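Long-range contact in cobalamin biosynthesis precorrin-6Y methylase (CbiE) (Archaeoglobus fulgidus, PDB 2BB3), which probably transfers a methyl group from S-adenosyl-L-methionine to a precorrin intermediate in the biosynthesis of adenosylcobalamin: residues A[158-169]-A[205-216]. Numbering follows the deposited sequence.
Sequences LKYRHLLILADS and ESDYTIIFVERE. With SAH (S-adenosyl-L-homocysteine), chain C.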
ATOM      1  N   LEU A 158      -6.356  16.761   9.311  1.00 58.49           N
ATOM      2  CA  LEU A 158      -5.815  16.552  10.649  1.00 58.19           C
ATOM      3  C   LEU A 158      -6.887  16.453  11.718  1.00 59.15           C
ATOM      4  O   LEU A 158      -6.607  16.098  12.864  1.00 57.18           O
ATOM      5  CB  LEU A 158      -4.813  17.647  11.005  1.00 57.46           C
ATOM      6  CG  LEU A 158      -3.398  17.392  10.484  1.00 57.52           C
ATOM      7  CD1 LEU A 158      -2.535  18.605  10.752  1.00 55.81           C
ATOM      8  CD2 LEU A 158      -2.801  16.146  11.154  1.00 53.52           C
ATOM      9  N   LYS A 159      -8.122  16.761  11.342  1.00 61.01           N
ATOM     10  CA  LYS A 159      -9.212  16.659  12.287  1.00 62.82           C
ATOM     11  C   LYS A 159      -9.611  15.196  12.430  1.00 61.01           C
ATOM     12  O   LYS A 159     -10.043  14.777  13.502  1.00 59.75           O
ATOM     13  CB  LYS A 159     -10.406  17.494  11.822  1.00 68.82           C
ATOM     14  CG  LYS A 159     -10.286  18.985  12.131  1.00 73.66           C
ATOM     15  CD  LYS A 159     -11.304  19.817  11.340  1.00 79.27           C
ATOM     16  CE  LYS A 159     -12.745  19.403  11.635  1.00 84.18           C
ATOM     17  NZ  LYS A 159     -13.712  20.077  10.724  1.00 89.36           N
ATOM     18  N   TYR A 160      -9.439  14.408  11.371  1.00 57.86           N
ATOM     19  CA  TYR A 160      -9.820  12.999  11.446  1.00 56.05           C
ATOM     20  C   TYR A 160      -8.725  11.992  11.104  1.00 51.98           C
ATOM     21  O   TYR A 160      -8.950  10.786  11.202  1.00 50.56           O
ATOM     22  CB  TYR A 160     -11.024  12.740  10.532  1.00 58.09           C
ATOM     23  CG  TYR A 160     -11.865  13.965  10.277  1.00 61.64           C
ATOM     24  CD1 TYR A 160     -11.524  14.868   9.269  1.00 62.01           C
ATOM     25  CD2 TYR A 160     -12.993  14.235  11.055  1.00 61.47           C
ATOM     26  CE1 TYR A 160     -12.285  16.014   9.044  1.00 64.11           C
ATOM     27  CE2 TYR A 160     -13.762  15.373  10.837  1.00 62.09           C
ATOM     28  CZ  TYR A 160     -13.404  16.256   9.836  1.00 63.69           C
ATOM     29  OH  TYR A 160     -14.151  17.394   9.629  1.00 66.44           O
ATOM     30  N   ARG A 161      -7.544  12.475  10.732  1.00 47.44           N
ATOM     31  CA  ARG A 161      -6.468  11.579  10.332  1.00 42.02           C
ATOM     32  C   ARG A 161      -5.088  12.135  10.569  1.00 40.34           C
ATOM     33  O   ARG A 161      -4.894  13.351  10.608  1.00 37.21           O
ATOM     34  CB  ARG A 161      -6.551  11.295   8.817  1.00 41.59           C
ATOM     35  CG  ARG A 161      -7.778  10.555   8.353  1.00 38.60           C
ATOM     36  CD  ARG A 161      -7.726   9.165   8.893  1.00 40.16           C
ATOM     37  NE  ARG A 161      -8.936   8.409   8.610  1.00 37.74           N
ATOM     38  CZ  ARG A 161      -9.055   7.546   7.615  1.00 39.61           C
ATOM     39  NH1 ARG A 161      -8.028   7.331   6.791  1.00 34.89           N
ATOM     40  NH2 ARG A 161     -10.195   6.877   7.477  1.00 36.22           N
ATOM     41  N   HIS A 162      -4.125  11.239  10.724  1.00 36.75           N
ATOM     42  CA  HIS A 162      -2.744  11.667  10.814  1.00 36.47           C
ATOM     43  C   HIS A 162      -2.459  11.946   9.342  1.00 35.02           C
ATOM     44  O   HIS A 162      -3.177  11.467   8.472  1.00 32.63           O
ATOM     45  CB  HIS A 162      -1.800  10.520  11.205  1.00 36.98           C
ATOM     46  CG  HIS A 162      -2.158   9.832  12.477  1.00 39.66           C
ATOM     47  ND1 HIS A 162      -2.319  10.499  13.666  1.00 37.70           N
ATOM     48  CD2 HIS A 162      -2.288   8.508  12.765  1.00 37.82           C
ATOM     49  CE1 HIS A 162      -2.525   9.626  14.639  1.00 39.61           C
ATOM     50  NE2 HIS A 162      -2.507   8.413  14.110  1.00 40.49           N
ATOM     51  N   LEU A 163      -1.417  12.704   9.060  1.00 36.20           N
ATOM     52  CA  LEU A 163      -1.048  12.943   7.679  1.00 35.21           C
ATOM     53  C   LEU A 163       0.257  12.208   7.412  1.00 35.52           C
ATOM     54  O   LEU A 163       1.141  12.154   8.264  1.00 32.75           O
ATOM     55  CB  LEU A 163      -0.850  14.436   7.401  1.00 35.58           C
ATOM     56  CG  LEU A 163      -2.098  15.325   7.405  1.00 37.97           C
ATOM     57  CD1 LEU A 163      -1.704  16.731   6.950  1.00 36.15           C
ATOM     58  CD2 LEU A 163      -3.166  14.751   6.473  1.00 36.82           C
ATOM     59  N   LEU A 164       0.347  11.613   6.230  1.00 35.62           N
ATOM     60  CA  LEU A 164       1.561  10.940   5.797  1.00 34.05           C
ATOM     61  C   LEU A 164       1.819  11.686   4.484  1.00 32.48           C
ATOM     62  O   LEU A 164       1.164  11.441   3.473  1.00 30.55           O
ATOM     63  CB  LEU A 164       1.313   9.446   5.560  1.00 33.45           C
ATOM     64  CG  LEU A 164       2.569   8.579   5.737  1.00 38.73           C
ATOM     65  CD1 LEU A 164       3.064   8.689   7.174  1.00 36.66           C
ATOM     66  CD2 LEU A 164       2.278   7.130   5.396  1.00 36.32           C
ATOM     67  N   ILE A 165       2.765  12.617   4.513  1.00 33.72           N
ATOM     68  CA  ILE A 165       3.062  13.440   3.350  1.00 33.71           C
ATOM     69  C   ILE A 165       4.274  12.960   2.568  1.00 34.47           C
ATOM     70  O   ILE A 165       5.340  12.776   3.131  1.00 36.04           O
ATOM     71  CB  ILE A 165       3.326  14.906   3.788  1.00 32.20           C
ATOM     72  CG1 ILE A 165       2.159  15.418   4.633  1.00 29.58           C
ATOM     73  CG2 ILE A 165       3.535  15.796   2.568  1.00 28.87           C
ATOM     74  CD1 ILE A 165       2.502  16.689   5.437  1.00 27.04           C
ATOM     75  N   LEU A 166       4.105  12.738   1.275  1.00 35.32           N
ATOM     76  CA  LEU A 166       5.242  12.345   0.457  1.00 36.10           C
ATOM     77  C   LEU A 166       5.871  13.672   0.060  1.00 35.18           C
ATOM     78  O   LEU A 166       5.308  14.410  -0.749  1.00 32.07           O
ATOM     79  CB  LEU A 166       4.794  11.551  -0.773  1.00 37.25           C
ATOM     80  CG  LEU A 166       4.033  10.253  -0.463  1.00 39.08           C
ATOM     81  CD1 LEU A 166       4.274   9.254  -1.548  1.00 42.05           C
ATOM     82  CD2 LEU A 166       4.504   9.664   0.836  1.00 41.88           C
ATOM     83  N   ALA A 167       7.025  13.990   0.638  1.00 32.24           N
ATOM     84  CA  ALA A 167       7.649  15.261   0.338  1.00 32.90           C
ATOM     85  C   ALA A 167       9.051  15.159  -0.229  1.00 32.78           C
ATOM     86  O   ALA A 167       9.666  14.097  -0.253  1.00 31.98           O
ATOM     87  CB  ALA A 167       7.679  16.123   1.612  1.00 29.29           C
ATOM     88  N   ASP A 168       9.534  16.285  -0.731  1.00 36.78           N
ATOM     89  CA  ASP A 168      10.891  16.355  -1.232  1.00 38.22           C
ATOM     90  C   ASP A 168      11.463  17.512  -0.438  1.00 36.93           C
ATOM     91  O   ASP A 168      10.735  18.097   0.346  1.00 36.43           O
ATOM     92  CB  ASP A 168      10.953  16.594  -2.747  1.00 37.88           C
ATOM     93  CG  ASP A 168      10.294  17.876  -3.176  1.00 40.27           C
ATOM     94  OD1 ASP A 168      10.124  18.786  -2.339  1.00 42.21           O
ATOM     95  OD2 ASP A 168       9.969  17.979  -4.379  1.00 45.15           O
ATOM     96  N   SER A 169      12.737  17.839  -0.641  1.00 38.08           N
ATOM     97  CA  SER A 169      13.415  18.882   0.117  1.00 40.31           C
ATOM     98  C   SER A 169      12.812  20.279   0.037  1.00 42.86           C
ATOM     99  O   SER A 169      13.158  21.152   0.835  1.00 44.05           O
ATOM    100  CB  SER A 169      14.904  18.938  -0.284  1.00 42.16           C
ATOM    101  OG  SER A 169      15.079  19.264  -1.661  1.00 44.87           O
ATOM    102  N   GLU A 205      16.196  17.869   4.217  1.00 47.51           N
ATOM    103  CA  GLU A 205      17.431  17.771   3.463  1.00 47.83           C
ATOM    104  C   GLU A 205      17.397  16.711   2.380  1.00 45.50           C
ATOM    105  O   GLU A 205      18.267  16.686   1.518  1.00 47.17           O
ATOM    106  CB  GLU A 205      18.629  17.538   4.403  1.00 51.30           C
ATOM    107  CG  GLU A 205      18.450  16.461   5.450  1.00 55.57           C
ATOM    108  CD  GLU A 205      19.568  16.475   6.510  1.00 61.66           C
ATOM    109  OE1 GLU A 205      19.777  17.534   7.161  1.00 62.21           O
ATOM    110  OE2 GLU A 205      20.242  15.430   6.692  1.00 62.40           O
ATOM    111  N   SER A 206      16.396  15.843   2.400  1.00 41.48           N
ATOM    112  CA  SER A 206      16.318  14.797   1.388  1.00 36.29           C
ATOM    113  C   SER A 206      15.068  14.899   0.527  1.00 36.42           C
ATOM    114  O   SER A 206      13.990  15.272   1.015  1.00 34.72           O
ATOM    115  CB  SER A 206      16.330  13.427   2.050  1.00 33.86           C
ATOM    116  OG  SER A 206      16.234  12.417   1.072  1.00 36.97           O
ATOM    117  N   ASP A 207      15.201  14.573  -0.755  1.00 33.97           N
ATOM    118  CA  ASP A 207      14.039  14.598  -1.636  1.00 35.35           C
ATOM    119  C   ASP A 207      13.181  13.345  -1.469  1.00 35.41           C
ATOM    120  O   ASP A 207      12.116  13.231  -2.064  1.00 35.37           O
ATOM    121  CB  ASP A 207      14.461  14.760  -3.088  1.00 35.51           C
ATOM    122  CG  ASP A 207      14.921  16.174  -3.391  1.00 40.12           C
ATOM    123  OD1 ASP A 207      14.366  17.116  -2.765  1.00 35.32           O
ATOM    124  OD2 ASP A 207      15.822  16.340  -4.242  1.00 40.84           O
ATOM    125  N   TYR A 208      13.661  12.409  -0.659  1.00 33.94           N
ATOM    126  CA  TYR A 208      12.911  11.193  -0.372  1.00 35.63           C
ATOM    127  C   TYR A 208      12.524  11.277   1.095  1.00 34.54           C
ATOM    128  O   TYR A 208      13.076  10.566   1.940  1.00 33.69           O
ATOM    129  CB  TYR A 208      13.774   9.958  -0.622  1.00 33.13           C
ATOM    130  CG  TYR A 208      14.235   9.885  -2.051  1.00 36.36           C
ATOM    131  CD1 TYR A 208      15.513  10.312  -2.412  1.00 35.97           C
ATOM    132  CD2 TYR A 208      13.359   9.487  -3.063  1.00 36.20           C
ATOM    133  CE1 TYR A 208      15.904  10.359  -3.751  1.00 38.40           C
ATOM    134  CE2 TYR A 208      13.739   9.531  -4.408  1.00 35.89           C
ATOM    135  CZ  TYR A 208      15.008   9.973  -4.738  1.00 37.42           C
ATOM    136  OH  TYR A 208      15.382  10.079  -6.052  1.00 37.36           O
ATOM    137  N   THR A 209      11.580  12.164   1.389  1.00 34.00           N
ATOM    138  CA  THR A 209      11.152  12.379   2.767  1.00 35.54           C
ATOM    139  C   THR A 209       9.675  12.152   3.001  1.00 34.77           C
ATOM    140  O   THR A 209       8.824  12.744   2.335  1.00 33.22           O
ATOM    141  CB  THR A 209      11.481  13.831   3.218  1.00 34.24           C
ATOM    142  OG1 THR A 209      12.891  14.050   3.089  1.00 39.46           O
ATOM    143  CG2 THR A 209      11.099  14.052   4.669  1.00 35.03           C
ATOM    144  N   ILE A 210       9.352  11.277   3.939  1.00 32.75           N
ATOM    145  CA  ILE A 210       7.951  11.096   4.241  1.00 32.95           C
ATOM    146  C   ILE A 210       7.781  11.831   5.550  1.00 32.18           C
ATOM    147  O   ILE A 210       8.597  11.684   6.458  1.00 30.37           O
ATOM    148  CB  ILE A 210       7.551   9.606   4.298  1.00 32.60           C
ATOM    149  CG1 ILE A 210       7.427   9.067   2.856  1.00 32.21           C
ATOM    150  CG2 ILE A 210       6.211   9.455   5.024  1.00 30.45           C
ATOM    151  CD1 ILE A 210       7.141   7.599   2.756  1.00 31.12           C
ATOM    152  N   ILE A 211       6.755  12.675   5.620  1.00 33.25           N
ATOM    153  CA  ILE A 211       6.515  13.490   6.816  1.00 33.93           C
ATOM    154  C   ILE A 211       5.287  12.996   7.562  1.00 33.69           C
ATOM    155  O   ILE A 211       4.190  13.116   7.055  1.00 35.40           O
ATOM    156  CB  ILE A 211       6.280  14.966   6.427  1.00 30.98           C
ATOM    157  CG1 ILE A 211       7.535  15.537   5.752  1.00 30.47           C
ATOM    158  CG2 ILE A 211       5.879  15.775   7.660  1.00 31.80           C
ATOM    159  CD1 ILE A 211       7.404  17.032   5.343  1.00 29.11           C
ATOM    160  N   PHE A 212       5.474  12.445   8.755  1.00 34.34           N
ATOM    161  CA  PHE A 212       4.347  11.950   9.539  1.00 36.50           C
ATOM    162  C   PHE A 212       3.869  13.019  10.519  1.00 36.27           C
ATOM    163  O   PHE A 212       4.643  13.496  11.342  1.00 37.83           O
ATOM    164  CB  PHE A 212       4.737  10.681  10.317  1.00 35.47           C
ATOM    165  CG  PHE A 212       3.629  10.132  11.166  1.00 34.35           C
ATOM    166  CD1 PHE A 212       2.452   9.666  10.580  1.00 34.51           C
ATOM    167  CD2 PHE A 212       3.753  10.089  12.553  1.00 32.09           C
ATOM    168  CE1 PHE A 212       1.414   9.171  11.362  1.00 33.45           C
ATOM    169  CE2 PHE A 212       2.712   9.591  13.352  1.00 33.41           C
ATOM    170  CZ  PHE A 212       1.544   9.131  12.755  1.00 34.41           C
ATOM    171  N   VAL A 213       2.593  13.392  10.419  1.00 37.29           N
ATOM    172  CA  VAL A 213       1.989  14.390  11.302  1.00 38.78           C
ATOM    173  C   VAL A 213       0.798  13.744  12.033  1.00 42.84           C
ATOM    174  O   VAL A 213      -0.249  13.496  11.421  1.00 41.97           O
ATOM    175  CB  VAL A 213       1.466  15.611  10.497  1.00 37.84           C
ATOM    176  CG1 VAL A 213       1.189  16.768  11.440  1.00 35.94           C
ATOM    177  CG2 VAL A 213       2.469  16.013   9.406  1.00 36.65           C
ATOM    178  N   GLU A 214       0.948  13.477  13.330  1.00 46.48           N
ATOM    179  CA  GLU A 214      -0.136  12.869  14.112  1.00 52.22           C
ATOM    180  C   GLU A 214      -1.344  13.778  14.151  1.00 52.89           C
ATOM    181  O   GLU A 214      -1.205  14.996  14.223  1.00 50.14           O
ATOM    182  CB  GLU A 214       0.289  12.564  15.562  1.00 57.15           C
ATOM    183  CG  GLU A 214       1.499  11.657  15.716  1.00 63.42           C
ATOM    184  CD  GLU A 214       1.510  10.905  17.052  1.00 66.54           C
ATOM    185  OE1 GLU A 214       2.591  10.416  17.469  1.00 66.98           O
ATOM    186  OE2 GLU A 214       0.426  10.794  17.677  1.00 69.05           O
ATOM    187  N   ARG A 215      -2.531  13.190  14.121  1.00 57.48           N
ATOM    188  CA  ARG A 215      -3.739  13.992  14.145  1.00 63.36           C
ATOM    189  C   ARG A 215      -3.847  14.779  15.443  1.00 66.57           C
ATOM    190  O   ARG A 215      -3.539  14.281  16.516  1.00 63.01           O
ATOM    191  CB  ARG A 215      -4.994  13.114  13.939  1.00 65.44           C
ATOM    192  CG  ARG A 215      -5.222  12.010  14.954  1.00 68.62           C
ATOM    193  CD  ARG A 215      -6.592  11.322  14.757  1.00 70.37           C
ATOM    194  NE  ARG A 215      -7.716  12.250  14.891  1.00 74.58           N
ATOM    195  CZ  ARG A 215      -9.002  11.914  14.784  1.00 78.09           C
ATOM    196  NH1 ARG A 215      -9.944  12.842  14.924  1.00 79.59           N
ATOM    197  NH2 ARG A 215      -9.352  10.659  14.539  1.00 79.27           N
ATOM    198  N   GLU A 216      -4.242  16.039  15.312  1.00 73.44           N
ATOM    199  CA  GLU A 216      -4.419  16.904  16.467  1.00 80.44           C
ATOM    200  C   GLU A 216      -5.766  16.477  17.048  1.00 82.99           C
ATOM    201  O   GLU A 216      -6.829  16.962  16.656  1.00 82.12           O
ATOM    202  CB  GLU A 216      -4.372  18.361  16.016  1.00 84.17           C
ATOM    203  CG  GLU A 216      -3.024  18.694  15.354  1.00 86.09           C
ATOM    204  CD  GLU A 216      -2.802  20.167  15.073  1.00 88.11           C
ATOM    205  OE1 GLU A 216      -3.503  20.727  14.197  1.00 89.50           O
ATOM    206  OE2 GLU A 216      -1.917  20.763  15.732  1.00 89.35           O
TER
HETATM  207  N   SAH C 201       5.647   5.446  -6.279  1.00 34.82           N
HETATM  208  CA  SAH C 201       6.406   5.742  -5.131  1.00 35.15           C
HETATM  209  CB  SAH C 201       6.361   7.232  -4.794  1.00 36.69           C
HETATM  210  CG  SAH C 201       6.802   8.323  -5.760  1.00 37.97           C
HETATM  211  SD  SAH C 201       6.391  10.010  -5.406  1.00 40.17           S
HETATM  212  C   SAH C 201       5.961   4.832  -4.045  1.00 36.43           C
HETATM  213  O   SAH C 201       6.702   4.884  -3.147  1.00 37.81           O
HETATM  214  OXT SAH C 201       4.950   4.188  -4.120  1.00 38.62           O
HETATM  215  C5' SAH C 201       8.016  10.206  -4.735  1.00 41.59           C
HETATM  216  C4' SAH C 201       8.063  10.479  -3.243  1.00 40.98           C
HETATM  217  O4' SAH C 201       7.944   9.356  -2.461  1.00 38.14           O
HETATM  218  C3' SAH C 201       9.238  11.258  -2.736  1.00 39.84           C
HETATM  219  O3' SAH C 201       9.146  12.606  -2.924  1.00 39.85           O
HETATM  220  C2' SAH C 201       9.211  10.872  -1.301  1.00 39.34           C
HETATM  221  O2' SAH C 201       8.435  11.705  -0.555  1.00 38.44           O
HETATM  222  C1' SAH C 201       8.607   9.515  -1.291  1.00 38.14           C
HETATM  223  N9  SAH C 201       9.631   8.499  -1.247  1.00 39.17           N
HETATM  224  C8  SAH C 201       9.940   7.708  -2.229  1.00 35.42           C
HETATM  225  N7  SAH C 201      10.850   6.864  -1.890  1.00 38.20           N
HETATM  226  C5  SAH C 201      11.145   7.094  -0.669  1.00 36.02           C
HETATM  227  C6  SAH C 201      12.024   6.497   0.172  1.00 36.43           C
HETATM  228  N6  SAH C 201      12.790   5.526  -0.172  1.00 31.50           N
HETATM  229  N1  SAH C 201      12.103   6.946   1.408  1.00 38.33           N
HETATM  230  C2  SAH C 201      11.339   7.967   1.806  1.00 37.26           C
HETATM  231  N3  SAH C 201      10.488   8.522   0.973  1.00 37.45           N
HETATM  232  C4  SAH C 201      10.391   8.112  -0.249  1.00 35.91           C
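Strands 162-167 and 209-213 are antiparallel neighbours in the mixed C-terminal sheet of the tetrapyrrole methylase fold. L163 with V213, I165 with I211 and A167 with T209 are the hydrogen-bonded pairs. The bond from I165 N to I211 O is 3.0 Å long and nearly straight. L164, L166, I210 and F212 share the face covered by helix 125-133. L166 and I210 lie side by side there, with CD2 of L166 3.6 Å from CG1 of I210. CD1 of L164 meets the edge of the F212 ring at CD1. On the other face, I165 CD1 touches V213 CG2 and A167 CB packs on I211 CD1. At the start of strand 162-167, F212 turns its edge to one face of the H162 ring, a T-shaped stack with planes at 65°. H162 keeps CG beside its own backbone N (chi1 -56°), which brings ND1 to R215. R215 N donates to H162 ND1, in the plane of the imidazole, at 2.7 Å. With an alanine here, R215 N would probably lose this acceptor and the edge of F212 its aromatic partner. At the other end, A167 and T209 reach the S-adenosyl-L-homocysteine pocket. The ribose hydroxyls of S-adenosyl-L-homocysteine lie by the backbone oxygens of A167, D207 and T209, with O2' 2.7 Å from A167 O. I210 CG1 touches adenine N3. Beyond the strands, D207 OD1 takes two bonds from S169: its anti lone pair meets S169 N at 2.8 Å, while S169 OG approaches from the syn side, 27° out of the carboxylate plane.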